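Local structure of post-proline cleaving enzyme (Rickettsia typhi, 4HVT) at residues I63-D69 / R498-V503; G76-K80 / S402-E407; Y214-L218 / Y242-G246; A514-G518 / T537-F542. The protein probably acts as a serine-type oligopeptidase that cuts peptides after proline, pairing a beta-propeller with an alpha/beta-hydrolase domain as in other prolyl oligopeptidases. All blocks are in the same frame, centred on the assembly; numbering follows the deposited sequence.

Contact 1: I63-D69 / R498-V503; sequences IETIFYD and RIKNEV
The guanidinium of Arg498 carries the methyl CG2 of Ile66 on one face, 3.9 Å above its plane and offset toward the rim, while the carboxylates of Asp69 and Glu502 lie at its edge. This is the interface of two helices far apart in the chain: helix 56-67, of the N-terminal region, runs against helix 498-505 of the alpha/beta-hydrolase domain. The axes of 63-67 and 498-503 come within 10.4 Å and point 142° apart, closer to antiparallel than to perpendicular. Arg498 reaches across because CG stands anti to the backbone N (chi1 -163°) and the chain stays extended to NE. NH2 then meets Asp69 OD2 at 2.8 Å on the anti side, somewhat out of the carboxylate plane, which is turned 65° from the guanidinium, so the two groups do not pair flat; a bond from NH1 to the same oxygen is weak. NE gives a nearly straight bond to Glu502 OE2 one helical turn on, which helps fix the rotation of the guanidinium. Asp69 OD2 also has Arg71 as a partner, and Tyr440 forms a cation-pi contact with Arg498. Beside this network Ile66 is a knob in the hole formed by Arg498, Ile499, Glu502 and Val503. Ile63 crosses Ile499 and Val503 at about a right angle, its CD1 lying 3.9 Å from Val503 CG2.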
loop_
_atom_site.group_PDB
_atom_site.type_symbol
_atom_site.label_atom_id
_atom_site.label_comp_id
_atom_site.label_asym_id
_atom_site.label_seq_id
_atom_site.Cartn_x
_atom_site.Cartn_y
_atom_site.Cartn_z
ATOM N N ILE A 63 -17.807 -8.628 -12.853
ATOM C CA ILE A 63 -16.583 -8.738 -12.049
ATOM C C ILE A 63 -15.794 -9.989 -12.363
ATOM O O ILE A 63 -14.575 -9.958 -12.502
ATOM C CB ILE A 63 -16.933 -8.782 -10.551
ATOM C CG1 ILE A 63 -17.752 -7.553 -10.153
ATOM C CG2 ILE A 63 -15.684 -9.031 -9.742
ATOM C CD1 ILE A 63 -16.993 -6.365 -9.680
ATOM N N GLU A 64 -16.504 -11.108 -12.495
ATOM C CA GLU A 64 -15.857 -12.361 -12.846
ATOM C C GLU A 64 -15.179 -12.273 -14.234
ATOM O O GLU A 64 -14.062 -12.758 -14.413
ATOM C CB GLU A 64 -16.833 -13.518 -12.742
ATOM C CG GLU A 64 -17.223 -13.778 -11.295
ATOM C CD GLU A 64 -17.983 -15.057 -11.071
ATOM O OE1 GLU A 64 -18.611 -15.564 -12.020
ATOM O OE2 GLU A 64 -17.958 -15.538 -9.924
ATOM N N THR A 65 -15.820 -11.603 -15.175
ATOM C CA THR A 65 -15.216 -11.438 -16.510
ATOM C C THR A 65 -13.876 -10.729 -16.396
ATOM O O THR A 65 -12.961 -11.016 -17.161
ATOM C CB THR A 65 -16.124 -10.642 -17.463
ATOM O OG1 THR A 65 -17.329 -11.378 -17.613
ATOM C CG2 THR A 65 -15.492 -10.451 -18.846
ATOM N N ILE A 66 -13.782 -9.776 -15.482
ATOM C CA ILE A 66 -12.557 -8.988 -15.354
ATOM C C ILE A 66 -11.500 -9.761 -14.561
ATOM O O ILE A 66 -10.329 -9.841 -14.957
ATOM C CB ILE A 66 -12.807 -7.630 -14.688
ATOM C CG1 ILE A 66 -13.602 -6.716 -15.635
ATOM C CG2 ILE A 66 -11.494 -6.972 -14.314
ATOM C CD1 ILE A 66 -14.352 -5.594 -14.939
ATOM N N PHE A 67 -11.900 -10.310 -13.427
ATOM C CA PHE A 67 -10.944 -10.930 -12.534
ATOM C C PHE A 67 -10.343 -12.192 -13.128
ATOM O O PHE A 67 -9.157 -12.495 -12.885
ATOM C CB PHE A 67 -11.570 -11.269 -11.168
ATOM C CG PHE A 67 -11.489 -10.180 -10.152
ATOM C CD1 PHE A 67 -12.175 -8.992 -10.310
ATOM C CD2 PHE A 67 -10.812 -10.386 -8.973
ATOM C CE1 PHE A 67 -12.140 -8.007 -9.328
ATOM C CE2 PHE A 67 -10.764 -9.395 -8.005
ATOM C CZ PHE A 67 -11.437 -8.210 -8.187
ATOM N N TYR A 68 -11.135 -12.920 -13.928
ATOM C CA TYR A 68 -10.675 -14.199 -14.491
ATOM C C TYR A 68 -10.338 -14.064 -15.964
ATOM O O TYR A 68 -10.274 -15.055 -16.684
ATOM C CB TYR A 68 -11.726 -15.302 -14.276
ATOM C CG TYR A 68 -12.182 -15.414 -12.826
ATOM C CD1 TYR A 68 -11.286 -15.218 -11.767
ATOM C CD2 TYR A 68 -13.513 -15.723 -12.513
ATOM C CE1 TYR A 68 -11.704 -15.302 -10.451
ATOM C CE2 TYR A 68 -13.939 -15.831 -11.186
ATOM C CZ TYR A 68 -13.037 -15.591 -10.154
ATOM O OH TYR A 68 -13.433 -15.713 -8.820
ATOM N N ASP A 69 -10.159 -12.835 -16.424
ATOM C CA ASP A 69 -9.859 -12.588 -17.838
ATOM C C ASP A 69 -8.444 -13.073 -18.190
ATOM O O ASP A 69 -7.453 -12.641 -17.613
ATOM C CB ASP A 69 -10.042 -11.089 -18.113
ATOM C CG ASP A 69 -9.955 -10.717 -19.572
ATOM O OD1 ASP A 69 -9.884 -11.614 -20.416
ATOM O OD2 ASP A 69 -9.974 -9.488 -19.838
ATOM N N ARG A 498 -9.647 -0.847 -13.859
ATOM C CA ARG A 498 -10.486 -1.581 -14.755
ATOM C C ARG A 498 -11.847 -1.874 -14.119
ATOM O O ARG A 498 -12.884 -1.741 -14.765
ATOM C CB ARG A 498 -9.780 -2.860 -15.158
ATOM C CG ARG A 498 -10.390 -3.462 -16.352
ATOM C CD ARG A 498 -9.537 -4.571 -16.910
ATOM N NE ARG A 498 -10.425 -5.313 -17.759
ATOM C CZ ARG A 498 -10.244 -6.560 -18.144
ATOM N NH1 ARG A 498 -9.148 -7.208 -17.803
ATOM N NH2 ARG A 498 -11.156 -7.120 -18.921
ATOM N N ILE A 499 -11.854 -2.266 -12.845
ATOM C CA ILE A 499 -13.113 -2.615 -12.224
ATOM C C ILE A 499 -14.039 -1.389 -12.140
ATOM O O ILE A 499 -15.213 -1.460 -12.471
ATOM C CB ILE A 499 -12.935 -3.204 -10.803
ATOM C CG1 ILE A 499 -12.156 -4.525 -10.827
ATOM C CG2 ILE A 499 -14.307 -3.422 -10.188
ATOM C CD1 ILE A 499 -12.980 -5.706 -11.314
ATOM N N LYS A 500 -13.535 -0.277 -11.632
ATOM C CA LYS A 500 -14.379 0.903 -11.486
ATOM C C LYS A 500 -14.823 1.411 -12.853
ATOM O O LYS A 500 -15.975 1.737 -13.063
ATOM C CB LYS A 500 -13.647 2.016 -10.708
ATOM N N ASN A 501 -13.893 1.467 -13.818
ATOM C CA ASN A 501 -14.257 1.970 -15.126
ATOM C C ASN A 501 -15.288 1.111 -15.834
ATOM O O ASN A 501 -16.215 1.619 -16.466
ATOM C CB ASN A 501 -13.013 2.092 -16.027
ATOM C CG ASN A 501 -12.138 3.283 -15.652
ATOM O OD1 ASN A 501 -12.594 4.220 -14.986
ATOM N ND2 ASN A 501 -10.873 3.226 -16.010
ATOM N N GLU A 502 -15.113 -0.204 -15.752
ATOM C CA GLU A 502 -16.007 -1.109 -16.489
ATOM C C GLU A 502 -17.286 -1.438 -15.750
ATOM O O GLU A 502 -18.323 -1.531 -16.359
ATOM C CB GLU A 502 -15.297 -2.396 -16.838
ATOM C CG GLU A 502 -14.082 -2.192 -17.724
ATOM C CD GLU A 502 -13.976 -3.271 -18.741
ATOM O OE1 GLU A 502 -14.822 -3.217 -19.683
ATOM O OE2 GLU A 502 -13.065 -4.129 -18.613
ATOM N N VAL A 503 -17.221 -1.623 -14.440
ATOM C CA VAL A 503 -18.412 -1.987 -13.693
ATOM C C VAL A 503 -19.238 -0.769 -13.319
ATOM O O VAL A 503 -20.452 -0.847 -13.378
ATOM C CB VAL A 503 -18.131 -2.793 -12.440
ATOM C CG1 VAL A 503 -19.452 -3.141 -11.789
ATOM C CG2 VAL A 503 -17.357 -4.046 -12.822
#

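Contact 2: G76-K80 / S402-E407; sequences GVIRK and SSYEEE
Charged and polar bonds fasten the Lys80 end of the contact, where the backbone N of Lys80 donates to Glu407 OE2 at 2.8 Å. That bond is nearly straight (171°), yet the nitrogen approaches from above the carboxylate plane, 46° out of it. Glu407 gets there by bending at chi2. The ammonium of Lys80 forms a salt bridge with Glu406, NZ lying 3.2 Å from OE2, whose hydrogen bond is weak. One water accepts from NZ and donates to Glu406 OE1; a second accepts from NZ and donates to Glu407 OE2, linking the ammonium to the other glutamate. Arg79 NH1 donates to Tyr404 OH at 2.9 Å, with the hydroxyl tilted 22° from the guanidinium plane; Arg79 also makes a cation-pi contact with Tyr84.

These bonds join two neighbouring sheets of the beta-propeller. Strand 77-79 is an outermost strand of the four-stranded sheet 77-117, and 402-407 leaves strand 398-402, itself outermost in the sheet 398-436, through a type I turn from Tyr404 to Glu407. The bridge therefore spans the first and last propeller sheets in chain order.

The Tyr404 ring collects van der Waals contacts. Val77 CG2, anti to the backbone N, lies 3.4 Å from Tyr404 CE2, oblique to the ring, and the two side chains cross at about a right angle; Arg79 CG comes equally near the same carbon. A polar atom, Ile78 O, lies at the ring edge, in its plane.

Water mediation closes the Gly76 end: one water accepts from Ile78 N at 2.8 Å and is hydrogen-bonded to Ser402 OG, which stands 3.0 Å from Gly76 O.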
loop_
_atom_site.group_PDB
_atom_site.type_symbol
_atom_site.label_atom_id
_atom_site.label_comp_id
_atom_site.label_asym_id
_atom_site.label_seq_id
_atom_site.Cartn_x
_atom_site.Cartn_y
_atom_site.Cartn_z
ATOM N N GLY A 76 5.422 -7.089 -15.113
ATOM C CA GLY A 76 6.614 -7.795 -14.629
ATOM C C GLY A 76 7.856 -6.996 -14.358
ATOM O O GLY A 76 7.819 -5.794 -14.360
ATOM N N VAL A 77 8.948 -7.728 -14.145
ATOM C CA VAL A 77 10.279 -7.177 -13.852
ATOM C C VAL A 77 11.311 -8.030 -14.626
ATOM O O VAL A 77 11.218 -9.271 -14.682
ATOM C CB VAL A 77 10.563 -7.158 -12.331
ATOM C CG1 VAL A 77 10.593 -8.519 -11.765
ATOM C CG2 VAL A 77 11.881 -6.510 -12.052
ATOM N N ILE A 78 12.300 -7.367 -15.239
ATOM C CA ILE A 78 13.362 -8.009 -15.967
ATOM C C ILE A 78 14.558 -8.327 -15.058
ATOM O O ILE A 78 15.103 -7.434 -14.386
ATOM C CB ILE A 78 13.887 -7.106 -17.082
ATOM C CG1 ILE A 78 12.750 -6.910 -18.145
ATOM C CG2 ILE A 78 15.169 -7.679 -17.698
ATOM C CD1 ILE A 78 12.997 -5.871 -19.234
ATOM N N ARG A 79 14.949 -9.591 -15.081
ATOM C CA ARG A 79 16.225 -10.057 -14.555
ATOM C C ARG A 79 16.879 -11.065 -15.493
ATOM O O ARG A 79 16.267 -12.061 -15.903
ATOM C CB ARG A 79 16.058 -10.693 -13.154
ATOM C CG ARG A 79 15.659 -9.756 -12.029
ATOM C CD ARG A 79 15.899 -10.392 -10.665
ATOM N NE ARG A 79 15.073 -11.579 -10.500
ATOM C CZ ARG A 79 13.762 -11.532 -10.235
ATOM N NH1 ARG A 79 13.118 -10.384 -10.121
ATOM N NH2 ARG A 79 13.079 -12.648 -10.103
ATOM N N LYS A 80 18.122 -10.768 -15.870
ATOM C CA LYS A 80 18.997 -11.654 -16.642
ATOM C C LYS A 80 18.288 -12.296 -17.835
ATOM O O LYS A 80 18.289 -13.505 -18.011
ATOM C CB LYS A 80 19.671 -12.685 -15.741
ATOM C CG LYS A 80 20.517 -12.036 -14.637
ATOM C CD LYS A 80 21.282 -13.063 -13.834
ATOM C CE LYS A 80 22.087 -12.421 -12.692
ATOM N NZ LYS A 80 21.241 -11.597 -11.794
ATOM N N SER A 402 9.754 -0.819 -12.877
ATOM C CA SER A 402 10.572 -1.811 -12.151
ATOM C C SER A 402 11.960 -1.770 -12.782
ATOM O O SER A 402 12.096 -1.691 -13.997
ATOM C CB SER A 402 9.993 -3.220 -12.262
ATOM O OG SER A 402 9.853 -3.713 -13.574
ATOM N N SER A 403 12.996 -1.785 -11.942
ATOM C CA SER A 403 14.374 -1.747 -12.463
ATOM C C SER A 403 15.328 -2.111 -11.355
ATOM O O SER A 403 14.950 -2.096 -10.168
ATOM C CB SER A 403 14.757 -0.381 -13.026
ATOM O OG SER A 403 14.923 0.585 -11.976
ATOM N N TYR A 404 16.533 -2.428 -11.782
ATOM C CA TYR A 404 17.666 -2.724 -10.860
ATOM C C TYR A 404 18.935 -2.145 -11.425
ATOM O O TYR A 404 19.158 -2.106 -12.640
ATOM C CB TYR A 404 17.922 -4.219 -10.748
ATOM C CG TYR A 404 16.801 -5.097 -10.306
ATOM C CD1 TYR A 404 16.552 -5.325 -8.991
ATOM C CD2 TYR A 404 16.057 -5.774 -11.249
ATOM C CE1 TYR A 404 15.543 -6.188 -8.582
ATOM C CE2 TYR A 404 15.043 -6.625 -10.869
ATOM C CZ TYR A 404 14.795 -6.833 -9.552
ATOM O OH TYR A 404 13.782 -7.690 -9.162
ATOM N N GLU A 405 19.808 -1.685 -10.555
ATOM C CA GLU A 405 21.091 -1.170 -11.029
ATOM C C GLU A 405 21.877 -2.275 -11.745
ATOM O O GLU A 405 22.757 -1.969 -12.527
ATOM C CB GLU A 405 21.902 -0.581 -9.844
ATOM C CG GLU A 405 23.115 0.209 -10.266
ATOM C CD GLU A 405 23.738 1.046 -9.157
ATOM O OE1 GLU A 405 23.136 1.166 -8.060
ATOM O OE2 GLU A 405 24.862 1.532 -9.422
ATOM N N GLU A 406 21.602 -3.536 -11.466
ATOM C CA GLU A 406 22.314 -4.626 -12.145
ATOM C C GLU A 406 21.942 -4.675 -13.649
ATOM O O GLU A 406 22.721 -5.149 -14.463
ATOM C CB GLU A 406 22.043 -5.976 -11.521
ATOM C CG GLU A 406 22.912 -7.038 -12.191
ATOM C CD GLU A 406 23.036 -8.322 -11.435
ATOM O OE1 GLU A 406 22.680 -8.355 -10.243
ATOM O OE2 GLU A 406 23.497 -9.291 -12.069
ATOM N N GLU A 407 20.769 -4.186 -14.006
ATOM C CA GLU A 407 20.205 -4.334 -15.342
ATOM C C GLU A 407 20.239 -2.999 -16.115
ATOM O O GLU A 407 19.837 -1.939 -15.602
ATOM C CB GLU A 407 18.739 -4.818 -15.224
ATOM C CG GLU A 407 18.588 -6.207 -14.638
ATOM C CD GLU A 407 19.070 -7.316 -15.558
ATOM O OE1 GLU A 407 19.151 -7.124 -16.799
ATOM O OE2 GLU A 407 19.364 -8.396 -15.028
HETATM O O HOH W 1 12.200 -4.529 -15.219
HETATM O O HOH W 2 19.864 -9.046 -12.478
HETATM O O HOH W 3 22.732 -10.857 -9.481
#

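Contact 3: Y214-L218 / Y242-G246; sequences YPNSL and YVSAG
Pro215 O and Val243 O are linked by one water that donates to both, at 2.7 Å from each carbonyl oxygen. No direct hydrogen bond passes between 214-218 and 242-246; the water is the polar connection. It stands where two propeller sheets adjoin: strand 217-222 is an inner strand of the sheet 190-235, and strand 242-247 is an outermost strand of the next, 242-285. The touching parts, 214-218 and 242-245, run 35° apart end to end.

Val243 carries much of the apolar side. Its CG1 sits between the backbone N and the carbonyl carbon (chi1 68°) and meets the peptide after Asn216, 3.6 Å from Asn216 C. The other branch, CG2, touches Leu218 CD1 at 3.9 Å. Leu218 also reaches Ala245, two residues along the strand, its CD1 and CD2 each 4.1 Å from Ala245 CB. At the Tyr214 end, the CB atoms of Tyr214 and Tyr242 approach to 3.7 Å; the ring of Tyr214 is oblique to that methylene, and the Tyr242 ring leads away toward Asn263, to which its hydroxyl is weakly hydrogen-bonded. Ile260 of the second sheet packs on both Leu218 and Val243, extending the apolar cluster.

Without direct bonds between the backbones, the two sheets are held here by methyl and methylene contact, and the water gives both carbonyl oxygens a hydrogen-bond donor at a junction that is otherwise mainly apolar.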
loop_
_atom_site.group_PDB
_atom_site.type_symbol
_atom_site.label_atom_id
_atom_site.label_comp_id
_atom_site.label_asym_id
_atom_site.label_seq_id
_atom_site.Cartn_x
_atom_site.Cartn_y
_atom_site.Cartn_z
ATOM N N TYR A 214 5.456 -5.776 16.085
ATOM C CA TYR A 214 6.446 -6.110 15.049
ATOM C C TYR A 214 7.676 -6.722 15.712
ATOM O O TYR A 214 7.986 -6.432 16.869
ATOM C CB TYR A 214 6.853 -4.884 14.240
ATOM C CG TYR A 214 5.743 -4.304 13.444
ATOM C CD1 TYR A 214 5.247 -4.994 12.354
ATOM C CD2 TYR A 214 5.149 -3.091 13.791
ATOM C CE1 TYR A 214 4.174 -4.485 11.624
ATOM C CE2 TYR A 214 4.044 -2.603 13.072
ATOM C CZ TYR A 214 3.576 -3.303 12.001
ATOM O OH TYR A 214 2.532 -2.815 11.222
ATOM N N PRO A 215 8.422 -7.533 14.967
ATOM C CA PRO A 215 9.707 -8.027 15.525
ATOM C C PRO A 215 10.619 -6.894 15.990
ATOM O O PRO A 215 10.780 -5.885 15.259
ATOM C CB PRO A 215 10.347 -8.747 14.346
ATOM C CG PRO A 215 9.171 -9.150 13.464
ATOM C CD PRO A 215 8.207 -7.974 13.571
ATOM N N ASN A 216 11.204 -7.061 17.179
ATOM C CA ASN A 216 12.110 -6.074 17.706
ATOM C C ASN A 216 13.609 -6.389 17.502
ATOM O O ASN A 216 14.459 -5.590 17.905
ATOM C CB ASN A 216 11.858 -5.821 19.198
ATOM C CG ASN A 216 12.355 -6.963 20.082
ATOM O OD1 ASN A 216 12.595 -8.084 19.636
ATOM N ND2 ASN A 216 12.515 -6.682 21.351
ATOM N N SER A 217 13.923 -7.504 16.875
ATOM C CA SER A 217 15.341 -7.946 16.795
ATOM C C SER A 217 15.781 -8.287 15.411
ATOM O O SER A 217 14.936 -8.648 14.598
ATOM C CB SER A 217 15.550 -9.155 17.695
ATOM O OG SER A 217 15.206 -8.851 19.032
ATOM N N LEU A 218 17.087 -8.213 15.152
ATOM C CA LEU A 218 17.690 -8.721 13.938
ATOM C C LEU A 218 18.649 -9.797 14.313
ATOM O O LEU A 218 19.395 -9.639 15.303
ATOM C CB LEU A 218 18.469 -7.592 13.242
ATOM C CG LEU A 218 17.623 -6.429 12.668
ATOM C CD1 LEU A 218 18.505 -5.318 12.073
ATOM C CD2 LEU A 218 16.640 -6.951 11.637
ATOM N N TYR A 242 9.290 -0.670 14.859
ATOM C CA TYR A 242 9.835 -1.878 14.222
ATOM C C TYR A 242 11.321 -1.665 13.933
ATOM O O TYR A 242 11.808 -0.538 14.052
ATOM C CB TYR A 242 9.094 -2.289 12.947
ATOM C CG TYR A 242 9.235 -1.297 11.849
ATOM C CD1 TYR A 242 10.406 -1.236 11.080
ATOM C CD2 TYR A 242 8.226 -0.373 11.585
ATOM C CE1 TYR A 242 10.586 -0.289 10.085
ATOM C CE2 TYR A 242 8.410 0.608 10.583
ATOM C CZ TYR A 242 9.572 0.619 9.833
ATOM O OH TYR A 242 9.813 1.618 8.899
ATOM N N VAL A 243 12.002 -2.771 13.591
ATOM C CA VAL A 243 13.357 -2.710 13.055
ATOM C C VAL A 243 13.445 -3.517 11.769
ATOM O O VAL A 243 12.825 -4.576 11.651
ATOM C CB VAL A 243 14.405 -3.184 14.065
ATOM C CG1 VAL A 243 14.334 -4.672 14.370
ATOM C CG2 VAL A 243 15.791 -2.878 13.541
ATOM N N SER A 244 14.175 -3.001 10.807
ATOM C CA SER A 244 14.313 -3.678 9.500
ATOM C C SER A 244 15.778 -3.666 9.076
ATOM O O SER A 244 16.536 -2.862 9.550
ATOM C CB SER A 244 13.452 -3.023 8.424
ATOM O OG SER A 244 13.918 -1.726 8.069
ATOM N N ALA A 245 16.119 -4.578 8.170
ATOM C CA ALA A 245 17.437 -4.640 7.531
ATOM C C ALA A 245 17.192 -4.725 6.051
ATOM O O ALA A 245 16.189 -5.255 5.595
ATOM C CB ALA A 245 18.226 -5.844 7.994
ATOM N N GLY A 246 18.079 -4.123 5.286
ATOM C CA GLY A 246 18.049 -4.196 3.837
ATOM C C GLY A 246 19.407 -3.800 3.308
ATOM O O GLY A 246 20.268 -3.420 4.056
HETATM O O HOH W 4 10.515 -5.679 12.557
#

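Contact 4: A514-G518 / T537-F542; sequences ANIRG and TAFNDF
The loop after strand 510-514 is tied to helix 536-551 by an arginine-aspartate pair in the alpha/beta-hydrolase domain. Arg517 grips Asp541 side-on: NE bonds to OD2 at 2.8 Å and NH2 to OD1 at 2.9 Å, each on the syn lone pair, with the two planes only 6° apart. The backbone N of Arg517 adds a third bond, to the anti lone pair of OD2, so this oxygen takes two donors from one residue. A bend at chi3 (-71°) brings the guanidinium back alongside the carboxylate. Over the centre of the guanidinium sits Thr537 CG2, 3.3 Å above its plane, one helical turn before Asp541.

The strand belongs to the central mixed sheet of this domain, and helix 536-551 leads on to strand 560-565, which runs into the probable nucleophile elbow. Asp458 forms a salt bridge with NH1 of Arg517, and Ser456 bonds OD1 of Asp541, so both charged groups have further partners.

Ile516 packs beside the pair: its CB lies 3.7 Å from Asp541 CB, CD1 rests near Ala538 O, and CG2 lies at the edge of the Phe542 ring, near its plane, and is 4.3 Å from Phe542 CB.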
loop_
_atom_site.group_PDB
_atom_site.type_symbol
_atom_site.label_atom_id
_atom_site.label_comp_id
_atom_site.label_asym_id
_atom_site.label_seq_id
_atom_site.Cartn_x
_atom_site.Cartn_y
_atom_site.Cartn_z
ATOM N N ALA A 514 -10.758 12.287 -4.319
ATOM C CA ALA A 514 -10.418 13.550 -3.656
ATOM C C ALA A 514 -9.058 13.518 -2.931
ATOM O O ALA A 514 -8.823 12.704 -2.067
ATOM C CB ALA A 514 -11.518 13.952 -2.694
ATOM N N ASN A 515 -8.177 14.432 -3.301
ATOM C CA ASN A 515 -6.836 14.490 -2.760
ATOM C C ASN A 515 -6.779 15.359 -1.516
ATOM O O ASN A 515 -6.131 16.424 -1.414
ATOM C CB ASN A 515 -5.893 14.972 -3.878
ATOM C CG ASN A 515 -5.916 14.023 -5.056
ATOM O OD1 ASN A 515 -6.509 14.327 -6.076
ATOM N ND2 ASN A 515 -5.265 12.866 -4.915
ATOM N N ILE A 516 -7.471 14.878 -0.522
ATOM C CA ILE A 516 -7.624 15.629 0.707
ATOM C C ILE A 516 -6.362 15.712 1.575
ATOM O O ILE A 516 -5.424 14.900 1.462
ATOM C CB ILE A 516 -8.776 15.041 1.567
ATOM C CG1 ILE A 516 -8.408 13.673 2.202
ATOM C CG2 ILE A 516 -10.072 15.036 0.726
ATOM C CD1 ILE A 516 -9.581 12.966 2.914
ATOM N N ARG A 517 -6.315 16.734 2.410
ATOM C CA ARG A 517 -5.156 16.872 3.323
ATOM C C ARG A 517 -5.046 15.674 4.268
ATOM O O ARG A 517 -6.008 14.946 4.452
ATOM C CB ARG A 517 -5.175 18.215 4.031
ATOM C CG ARG A 517 -4.728 19.344 3.111
ATOM C CD ARG A 517 -4.919 20.714 3.698
ATOM N NE ARG A 517 -6.341 21.105 3.774
ATOM C CZ ARG A 517 -6.774 22.296 4.189
ATOM N NH1 ARG A 517 -5.904 23.233 4.563
ATOM N NH2 ARG A 517 -8.067 22.541 4.245
ATOM N N GLY A 518 -3.851 15.440 4.841
ATOM C CA GLY A 518 -3.523 14.169 5.513
ATOM C C GLY A 518 -2.709 13.319 4.529
ATOM O O GLY A 518 -1.874 12.486 4.895
ATOM N N THR A 537 -9.413 18.719 9.579
ATOM C CA THR A 537 -9.098 19.372 8.333
ATOM C C THR A 537 -9.282 18.381 7.136
ATOM O O THR A 537 -9.891 18.746 6.124
ATOM C CB THR A 537 -7.687 19.997 8.391
ATOM O OG1 THR A 537 -7.699 21.111 9.280
ATOM C CG2 THR A 537 -7.195 20.460 6.986
ATOM N N ALA A 538 -8.841 17.144 7.284
ATOM C CA ALA A 538 -9.028 16.137 6.241
ATOM C C ALA A 538 -10.512 15.947 5.966
ATOM O O ALA A 538 -10.945 15.907 4.815
ATOM C CB ALA A 538 -8.393 14.801 6.640
ATOM N N PHE A 539 -11.288 15.836 7.026
ATOM C CA PHE A 539 -12.684 15.554 6.910
ATOM C C PHE A 539 -13.421 16.729 6.223
ATOM O O PHE A 539 -14.239 16.515 5.363
ATOM C CB PHE A 539 -13.309 15.222 8.258
ATOM C CG PHE A 539 -12.526 14.191 9.100
ATOM C CD1 PHE A 539 -11.896 13.087 8.530
ATOM C CD2 PHE A 539 -12.471 14.306 10.475
ATOM C CE1 PHE A 539 -11.185 12.162 9.281
ATOM C CE2 PHE A 539 -11.780 13.368 11.224
ATOM C CZ PHE A 539 -11.140 12.294 10.628
ATOM N N ASN A 540 -13.062 17.957 6.607
ATOM C CA ASN A 540 -13.616 19.153 5.996
ATOM C C ASN A 540 -13.309 19.187 4.501
ATOM O O ASN A 540 -14.175 19.549 3.712
ATOM C CB ASN A 540 -13.049 20.407 6.640
ATOM C CG ASN A 540 -13.558 20.611 8.053
ATOM O OD1 ASN A 540 -14.534 19.993 8.480
ATOM N ND2 ASN A 540 -12.918 21.512 8.768
ATOM N N ASP A 541 -12.096 18.786 4.119
ATOM C CA ASP A 541 -11.723 18.742 2.690
ATOM C C ASP A 541 -12.651 17.808 1.938
ATOM O O ASP A 541 -13.089 18.073 0.837
ATOM C CB ASP A 541 -10.297 18.272 2.527
ATOM C CG ASP A 541 -9.287 19.326 2.950
ATOM O OD1 ASP A 541 -9.733 20.446 3.236
ATOM O OD2 ASP A 541 -8.056 19.024 3.022
ATOM N N PHE A 542 -12.950 16.692 2.565
ATOM C CA PHE A 542 -13.805 15.696 1.942
ATOM C C PHE A 542 -15.230 16.284 1.775
ATOM O O PHE A 542 -15.827 16.134 0.751
ATOM C CB PHE A 542 -13.828 14.462 2.840
ATOM C CG PHE A 542 -14.423 13.246 2.191
ATOM C CD1 PHE A 542 -13.785 12.608 1.136
ATOM C CD2 PHE A 542 -15.585 12.704 2.669
ATOM C CE1 PHE A 542 -14.304 11.476 0.556
ATOM C CE2 PHE A 542 -16.152 11.589 2.038
ATOM C CZ PHE A 542 -15.501 10.972 1.010
#

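In the fold
From the N terminus the chain enters contact 1 on helix 56-67, and that loop closes only at helix 498-505, after the whole propeller has been traversed. Contact 2 lies within this span: it opens at 76-80 and closes at 402-407, joining the first and last propeller sheets. Contact 3 opens and closes inside contact 2, linking two consecutive sheets over a short loop. Contact 4 follows in series, within the hydrolase domain. Contact 1 thus ties the N-terminal region to that domain, contacts 2 and 3 join propeller sheets, and contact 4 fixes loop to helix. None touch: even contacts 1 and 4 keep their nearest atoms about 12 Å apart.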